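Local coordinates for hypothetical protein Rv2991 (Mycobacterium tuberculosis, PDB 1RFE) that is of unknown function but probably binds coenzyme F420 and may act as an oxidoreductase, at residues Met41-Ile46 with Val70-Glu75. Numbering follows the deposited sequence.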
# COMPACT_ATOMS: atom_id res chain seq x y z
N MSE A 41 0.59 -1.58 6.96
CA MSE A 41 -0.58 -0.72 6.78
C MSE A 41 -1.66 -1.47 5.95
O MSE A 41 -1.34 -2.03 4.93
CB MSE A 41 -0.19 0.57 6.00
CG MSE A 41 0.75 1.59 6.75
SE MSE A 41 -0.08 2.14 8.37
CE MSE A 41 -1.25 3.44 7.62
N TRP A 42 -2.92 -1.42 6.39
CA TRP A 42 -4.06 -1.56 5.50
C TRP A 42 -4.23 -0.27 4.73
O TRP A 42 -3.69 0.76 5.11
CB TRP A 42 -5.33 -1.84 6.24
CG TRP A 42 -5.40 -3.21 6.81
CD1 TRP A 42 -4.51 -4.23 6.65
CD2 TRP A 42 -6.45 -3.73 7.62
NE1 TRP A 42 -4.93 -5.35 7.33
CE2 TRP A 42 -6.13 -5.07 7.92
CE3 TRP A 42 -7.65 -3.21 8.10
CZ2 TRP A 42 -6.96 -5.89 8.72
CZ3 TRP A 42 -8.50 -4.03 8.90
CH2 TRP A 42 -8.14 -5.33 9.19
N TYR A 43 -4.97 -0.33 3.65
CA TYR A 43 -5.05 0.84 2.79
C TYR A 43 -6.31 0.95 2.01
O TYR A 43 -7.10 -0.04 1.85
CB TYR A 43 -3.81 0.93 1.88
CG TYR A 43 -3.62 -0.23 0.96
CD1 TYR A 43 -4.12 -0.21 -0.34
CD2 TYR A 43 -2.92 -1.35 1.39
CE1 TYR A 43 -3.92 -1.32 -1.21
CE2 TYR A 43 -2.71 -2.45 0.51
CZ TYR A 43 -3.21 -2.42 -0.77
OH TYR A 43 -3.00 -3.51 -1.59
N ALA A 44 -6.50 2.17 1.52
CA ALA A 44 -7.53 2.50 0.56
C ALA A 44 -6.97 2.55 -0.85
O ALA A 44 -5.76 2.76 -1.05
CB ALA A 44 -8.23 3.82 0.91
N VAL A 45 -7.87 2.35 -1.82
CA VAL A 45 -7.55 2.51 -3.24
C VAL A 45 -8.58 3.42 -3.90
O VAL A 45 -9.79 3.11 -3.92
CB VAL A 45 -7.50 1.15 -4.01
CG1 VAL A 45 -6.96 1.37 -5.39
CG2 VAL A 45 -6.61 0.08 -3.27
N ILE A 46 -8.14 4.54 -4.45
CA ILE A 46 -9.03 5.53 -5.04
C ILE A 46 -8.47 6.03 -6.38
O ILE A 46 -7.37 6.55 -6.43
CB ILE A 46 -9.17 6.71 -4.10
CG1 ILE A 46 -9.72 6.25 -2.74
CG2 ILE A 46 -10.04 7.81 -4.74
CD1 ILE A 46 -9.52 7.22 -1.68
N VAL A 70 8.40 8.70 0.33
CA VAL A 70 7.85 7.46 0.84
C VAL A 70 8.23 6.29 -0.03
O VAL A 70 8.49 6.45 -1.25
CB VAL A 70 6.30 7.40 0.89
CG1 VAL A 70 5.82 7.95 2.09
CG2 VAL A 70 5.63 8.05 -0.35
N SER A 71 8.26 5.11 0.58
CA SER A 71 8.27 3.85 -0.16
C SER A 71 7.17 2.96 0.34
O SER A 71 6.80 3.00 1.55
CB SER A 71 9.60 3.13 0.02
OG SER A 71 10.65 3.96 -0.41
N PHE A 72 6.62 2.14 -0.55
CA PHE A 72 5.53 1.24 -0.14
C PHE A 72 5.70 -0.05 -0.89
O PHE A 72 5.87 -0.03 -2.10
CB PHE A 72 4.18 1.91 -0.41
CG PHE A 72 3.01 1.23 0.25
CD1 PHE A 72 2.72 1.45 1.58
CD2 PHE A 72 2.18 0.39 -0.47
CE1 PHE A 72 1.63 0.83 2.16
CE2 PHE A 72 1.09 -0.22 0.10
CZ PHE A 72 0.82 0.00 1.43
N LEU A 73 5.62 -1.18 -0.17
CA LEU A 73 5.88 -2.49 -0.74
C LEU A 73 4.74 -3.48 -0.45
O LEU A 73 4.31 -3.63 0.68
CB LEU A 73 7.21 -3.06 -0.18
CG LEU A 73 7.73 -4.41 -0.78
CD1 LEU A 73 9.24 -4.57 -0.73
CD2 LEU A 73 7.15 -5.63 -0.05
N LEU A 74 4.28 -4.14 -1.50
CA LEU A 74 3.32 -5.22 -1.45
C LEU A 74 3.97 -6.48 -1.97
O LEU A 74 4.62 -6.46 -3.00
CB LEU A 74 2.11 -4.90 -2.34
CG LEU A 74 1.18 -3.77 -1.92
CD1 LEU A 74 0.27 -3.33 -3.04
CD2 LEU A 74 0.37 -4.23 -0.68
N GLU A 75 3.72 -7.60 -1.31
CA GLU A 75 4.32 -8.84 -1.68
C GLU A 75 3.47 -10.01 -1.23
O GLU A 75 2.84 -9.96 -0.16
CB GLU A 75 5.76 -8.90 -1.06
CG GLU A 75 6.19 -10.11 -0.26
CD GLU A 75 5.49 -10.32 1.07
OE1 GLU A 75 5.34 -9.36 1.86
OE2 GLU A 75 5.10 -11.48 1.33
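Phe72 turns the edge of its ring onto a face of Tyr43, a T-shaped pair with centroids 5.7 Å apart and planes at 85°. Phe72 CE2 is the atom over that face, 4.3 Å above the plane of the Tyr43 ring and offset toward its rim, while the closest pair of atoms is Phe72 CZ and Tyr43 CD2 at 4.0 Å. The CB bond of Phe72 already points toward 41-46, and a chi1 of -167° sets its ring beside the carbonyl carbon. Met41, a selenomethionine, meets the edge of Phe72 through CB, 4.3 Å from Phe72 CE1, and its selenium turns elsewhere. The Tyr43 and Leu74 side chains come from opposite directions, and Leu74 presents both methyls of its fork to the phenol oxygen, with CD1 and CD2 each 3.6 Å from Tyr43 OH; Leu74 CD2 lies 3.8 Å from Tyr43 CE2. These side chains meet inside the curled antiparallel sheet of the split barrel, the fold of the pyridoxamine 5'-phosphate oxidase family. Strands 36-46 and 69-76 are not paired with each other; each pairs with strand 25-30. Beyond this first shell, the buried phenol hydroxyl is satisfied by a hydrogen bond with Val19 O of helix 12-21, and that helix also packs against Leu74 through Phe18 and Val19. Helix 98-112 secures the tyrosine further: Arg111 NE hydrogen-bonds Tyr43 O, and Arg111 makes a cation-pi contact with the ring.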